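PDB 5X7L: TsrD from Streptomyces laurentii, which is a small protein of the SnoaL-like polyketide cyclase family, within the NTF2 clan, and is seen here as an assembly of two chains. Local coordinates for residues F110-D114 with G115-Q119; M124-L127 with G128-R131. All blocks are in the same frame, centred on the assembly; numbering follows the deposited sequence.

Along the chain from the N terminus, strand 101-113 comes first, turns tightly and returns as strand 116-124. Contact 1, 110-114 with 115-119, closes that hairpin at its turn, where the last two strands of the antiparallel sheet meet. Strand 116-124 then crosses to the other side of the chain's centre and leads into helix 126-132, whose N-cap and opening turn form contact 2, 124-127 with 128-131; this one is local and closes no loop between separate elements. The two contacts lie in series, neither nested nor crossed, with centres about 27 Å apart and nearest atoms about 11 Å apart. Contact 1 faces helix 6-22, whereas contact 2 lies against strand 101-113 and the second subunit.

Contact 1. Residues F110-D114 with G115-Q119; sequences FLIED and GLFAQ
The rings of Phe110 and Phe117 lie nearly parallel in an offset stack, planes at 10° and centroids 4.2 Å apart. Phe117 CD2 sits over the centre of the Phe110 ring, while Phe110 CG lies nearer the rim of the Phe117 ring. Phe110 CB also rests on that same ring in a CH-pi contact, 3.4 Å from Phe117 CD1. Ile112 lies alongside Phe117, its CG1 meeting the Phe117 ring at the edge, in plane, 3.9 Å from Phe117 CD1. Both phenylalanines have CG anti to their own carbonyl carbon (chi1 -64° and -58°), and with these torsions the two rings overlap with an offset.

Backbone bonds hold this arrangement. Ala118 N donates to Leu111 O at 2.8 Å, and Glu113 N to Leu116 O at 2.8 Å. Leu116 N bonds back to Glu113 O, closing a type I' turn through Asp114 and Gly115. This is a two-residue beta hairpin between strands 101-113 and 116-124 of the SnoaL-like sheet; both turn residues have positive phi. Ile112 and Phe117 form a non-hydrogen-bonded pair, Glu113 and Leu116 a hydrogen-bonded one.

On the other side of the hairpin from Ile112 and Phe117, the extended Glu113 side chain passes over Ala118, OE1 coming 3.4 Å from Ala118 CB. The Leu111 and Gln119 side chains cross, Leu111 CD2 lying 3.6 Å from Gln119 OE1. The polar ends of Glu113 and Gln119 share one arginine: Arg37 makes a salt bridge with Glu113 OE2 and a hydrogen bond to Gln119 OE1, while Asp114 OD2 bonds to His33 NE2. Helix 6-22 packs on the aromatic pair, Met13 touching the side chains of Phe110 and Phe117 and Leu12 that of Phe117; Phe16 meets the Phe110 ring edge-to-face.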
loop_
_atom_site.group_PDB
_atom_site.type_symbol
_atom_site.label_atom_id
_atom_site.label_comp_id
_atom_site.label_asym_id
_atom_site.label_seq_id
_atom_site.Cartn_x
_atom_site.Cartn_y
_atom_site.Cartn_z
ATOM N N PHE B 110 -7.263 -7.886 -0.632
ATOM C CA PHE B 110 -7.858 -9.115 -0.119
ATOM C C PHE B 110 -8.116 -10.115 -1.235
ATOM O O PHE B 110 -8.570 -9.747 -2.319
ATOM C CB PHE B 110 -9.194 -8.833 0.564
ATOM C CG PHE B 110 -9.097 -7.977 1.790
ATOM C CD1 PHE B 110 -8.655 -8.508 2.993
ATOM C CD2 PHE B 110 -9.486 -6.646 1.752
ATOM C CE1 PHE B 110 -8.586 -7.723 4.133
ATOM C CE2 PHE B 110 -9.415 -5.855 2.890
ATOM C CZ PHE B 110 -8.967 -6.397 4.080
ATOM N N LEU B 111 -7.834 -11.381 -0.942
ATOM C CA LEU B 111 -8.240 -12.504 -1.778
ATOM C C LEU B 111 -9.579 -13.036 -1.276
ATOM O O LEU B 111 -9.732 -13.314 -0.087
ATOM C CB LEU B 111 -7.184 -13.610 -1.726
ATOM C CG LEU B 111 -7.465 -14.905 -2.495
ATOM C CD1 LEU B 111 -7.493 -14.654 -3.995
ATOM C CD2 LEU B 111 -6.426 -15.963 -2.138
ATOM N N ILE B 112 -10.538 -13.181 -2.185
ATOM C CA ILE B 112 -11.870 -13.677 -1.849
ATOM C C ILE B 112 -11.974 -15.174 -2.142
ATOM O O ILE B 112 -11.735 -15.608 -3.269
ATOM C CB ILE B 112 -12.958 -12.911 -2.636
ATOM C CG1 ILE B 112 -12.874 -11.410 -2.335
ATOM C CG2 ILE B 112 -14.347 -13.449 -2.306
ATOM C CD1 ILE B 112 -13.585 -10.538 -3.347
ATOM N N GLU B 113 -12.322 -15.947 -1.114
ATOM C CA GLU B 113 -12.586 -17.381 -1.237
ATOM C C GLU B 113 -13.872 -17.695 -0.504
ATOM O O GLU B 113 -14.074 -17.228 0.616
ATOM C CB GLU B 113 -11.458 -18.216 -0.633
ATOM C CG GLU B 113 -10.152 -18.150 -1.395
ATOM C CD GLU B 113 -9.028 -18.920 -0.722
ATOM O OE1 GLU B 113 -9.224 -19.440 0.398
ATOM O OE2 GLU B 113 -7.935 -18.993 -1.315
ATOM N N ASP B 114 -14.734 -18.489 -1.130
ATOM C CA ASP B 114 -16.007 -18.871 -0.526
ATOM C C ASP B 114 -16.796 -17.635 -0.087
ATOM O O ASP B 114 -17.445 -17.640 0.957
ATOM C CB ASP B 114 -15.778 -19.814 0.663
ATOM C CG ASP B 114 -14.987 -21.051 0.281
ATOM O OD1 ASP B 114 -15.348 -21.707 -0.717
ATOM O OD2 ASP B 114 -14.000 -21.366 0.980
ATOM N N GLY B 115 -16.719 -16.574 -0.885
ATOM C CA GLY B 115 -17.473 -15.353 -0.628
ATOM C C GLY B 115 -16.974 -14.486 0.518
ATOM O O GLY B 115 -17.676 -13.562 0.931
ATOM N N LEU B 116 -15.771 -14.768 1.019
ATOM C CA LEU B 116 -15.205 -14.049 2.164
ATOM C C LEU B 116 -13.736 -13.729 1.912
ATOM O O LEU B 116 -13.083 -14.389 1.106
ATOM C CB LEU B 116 -15.342 -14.888 3.438
ATOM C CG LEU B 116 -16.774 -15.209 3.876
ATOM C CD1 LEU B 116 -16.784 -16.327 4.908
ATOM C CD2 LEU B 116 -17.472 -13.974 4.432
ATOM N N PHE B 117 -13.206 -12.724 2.602
ATOM C CA PHE B 117 -11.771 -12.449 2.523
ATOM C C PHE B 117 -11.016 -13.561 3.247
ATOM O O PHE B 117 -11.303 -13.850 4.404
ATOM C CB PHE B 117 -11.413 -11.103 3.153
ATOM C CG PHE B 117 -12.116 -9.918 2.548
ATOM C CD1 PHE B 117 -12.406 -9.857 1.188
ATOM C CD2 PHE B 117 -12.458 -8.834 3.347
ATOM C CE1 PHE B 117 -13.039 -8.746 0.649
ATOM C CE2 PHE B 117 -13.089 -7.724 2.815
ATOM C CZ PHE B 117 -13.381 -7.677 1.464
ATOM N N ALA B 118 -10.050 -14.176 2.568
ATOM C CA ALA B 118 -9.334 -15.333 3.114
ATOM C C ALA B 118 -7.855 -15.067 3.368
ATOM O O ALA B 118 -7.191 -15.846 4.052
ATOM C CB ALA B 118 -9.488 -16.528 2.183
ATOM N N GLN B 119 -7.342 -13.976 2.817
ATOM C CA GLN B 119 -5.933 -13.664 2.897
ATOM C C GLN B 119 -5.751 -12.211 2.466
ATOM O O GLN B 119 -6.595 -11.682 1.748
ATOM C CB GLN B 119 -5.183 -14.648 1.996
ATOM C CG GLN B 119 -3.855 -14.214 1.461
ATOM C CD GLN B 119 -3.146 -15.310 0.695
ATOM O OE1 GLN B 119 -3.746 -16.297 0.247
ATOM N NE2 GLN B 119 -1.851 -15.145 0.549
#

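Contact 2. Residues M124-L127 with G128-R131; sequences MDLL and GLHR
Leu127 lies over one face of the Arg131 guanidinium, one helical turn on, with CD2 3.5 Å from NH1 and set off toward the rim. The arginine chain runs extended from CG to NE and crosses the leucine obliquely; its NE makes a weak hydrogen bond to Pro137 O. Asp125 is the N-cap of helix 126-132: with CG anti to the backbone N (chi1 -176°), OD1 accepts from Gly128 N at 2.9 Å, met from above the carboxylate plane. Asp125 O takes Leu129 N, beginning the helical bonding. Leu126 O is gripped twice by His130, through backbone N and through ND1, each at 2.9 Å and from opposite faces of the carbonyl plane. The bond from ND1 lies near the imidazole plane and helps fix the ring's rotation. Leu126 CD2 meets Leu129 CD2 loosely, at 4.2 Å. Leu127 and His130 pack on His130 and Leu127 of the second subunit, placing this helix at the dimer interface. Because ND1 donates to Leu126 O, it carries a proton, and the partial positive charge at the helix start would probably favour the ionised carboxylate of Asp125.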
loop_
_atom_site.group_PDB
_atom_site.type_symbol
_atom_site.label_atom_id
_atom_site.label_comp_id
_atom_site.label_asym_id
_atom_site.label_seq_id
_atom_site.Cartn_x
_atom_site.Cartn_y
_atom_site.Cartn_z
HETATM N N MSE B 124 1.193 -0.170 4.884
HETATM C CA MSE B 124 0.736 0.922 5.743
HETATM C C MSE B 124 1.894 1.881 5.910
HETATM O O MSE B 124 3.054 1.465 5.871
HETATM C CB MSE B 124 0.264 0.381 7.104
HETATM C CG MSE B 124 0.001 1.472 8.148
HETATM SE SE MSE B 124 -0.584 0.779 9.890
HETATM C CE MSE B 124 -2.434 0.647 9.339
ATOM N N ASP B 125 1.591 3.163 6.102
ATOM C CA ASP B 125 2.625 4.172 6.333
ATOM C C ASP B 125 3.189 4.066 7.758
ATOM O O ASP B 125 2.930 4.922 8.612
ATOM C CB ASP B 125 2.048 5.567 6.072
ATOM C CG ASP B 125 3.076 6.678 6.203
ATOM O OD1 ASP B 125 4.293 6.388 6.213
ATOM O OD2 ASP B 125 2.654 7.850 6.297
ATOM N N LEU B 126 3.961 3.011 8.007
ATOM C CA LEU B 126 4.526 2.788 9.336
ATOM C C LEU B 126 5.598 3.811 9.686
ATOM O O LEU B 126 5.756 4.162 10.853
ATOM C CB LEU B 126 5.094 1.373 9.463
ATOM C CG LEU B 126 4.070 0.239 9.390
ATOM C CD1 LEU B 126 4.752 -1.094 9.653
ATOM C CD2 LEU B 126 2.928 0.450 10.370
ATOM N N LEU B 127 6.332 4.299 8.689
ATOM C CA LEU B 127 7.308 5.356 8.943
ATOM C C LEU B 127 6.595 6.599 9.477
ATOM O O LEU B 127 7.036 7.208 10.452
ATOM C CB LEU B 127 8.102 5.696 7.678
ATOM C CG LEU B 127 9.194 6.761 7.854
ATOM C CD1 LEU B 127 10.253 6.325 8.861
ATOM C CD2 LEU B 127 9.836 7.088 6.515
ATOM N N GLY B 128 5.484 6.957 8.839
ATOM C CA GLY B 128 4.660 8.071 9.290
ATOM C C GLY B 128 4.099 7.838 10.681
ATOM O O GLY B 128 4.055 8.755 11.497
ATOM N N LEU B 129 3.669 6.609 10.955
ATOM C CA LEU B 129 3.160 6.258 12.277
ATOM C C LEU B 129 4.231 6.471 13.351
ATOM O O LEU B 129 3.966 7.071 14.395
ATOM C CB LEU B 129 2.667 4.809 12.295
ATOM C CG LEU B 129 1.949 4.361 13.568
ATOM C CD1 LEU B 129 0.641 5.119 13.756
ATOM C CD2 LEU B 129 1.711 2.858 13.535
ATOM N N HIS B 130 5.441 5.987 13.082
ATOM C CA HIS B 130 6.565 6.176 14.000
ATOM C C HIS B 130 6.871 7.647 14.242
ATOM O O HIS B 130 7.121 8.059 15.375
ATOM C CB HIS B 130 7.815 5.474 13.470
ATOM C CG HIS B 130 7.870 4.017 13.798
ATOM N ND1 HIS B 130 7.037 3.088 13.214
ATOM C CD2 HIS B 130 8.659 3.329 14.657
ATOM C CE1 HIS B 130 7.314 1.890 13.696
ATOM N NE2 HIS B 130 8.293 2.009 14.574
ATOM N N ARG B 131 6.850 8.437 13.174
ATOM C CA ARG B 131 7.124 9.867 13.291
ATOM C C ARG B 131 6.052 10.588 14.101
ATOM O O ARG B 131 6.367 11.401 14.967
ATOM C CB ARG B 131 7.279 10.496 11.909
ATOM C CG ARG B 131 8.664 10.255 11.337
ATOM C CD ARG B 131 8.796 10.707 9.899
ATOM N NE ARG B 131 10.151 10.471 9.403
ATOM C CZ ARG B 131 10.485 10.403 8.118
ATOM N NH1 ARG B 131 9.564 10.550 7.172
ATOM N NH2 ARG B 131 11.750 10.183 7.776
#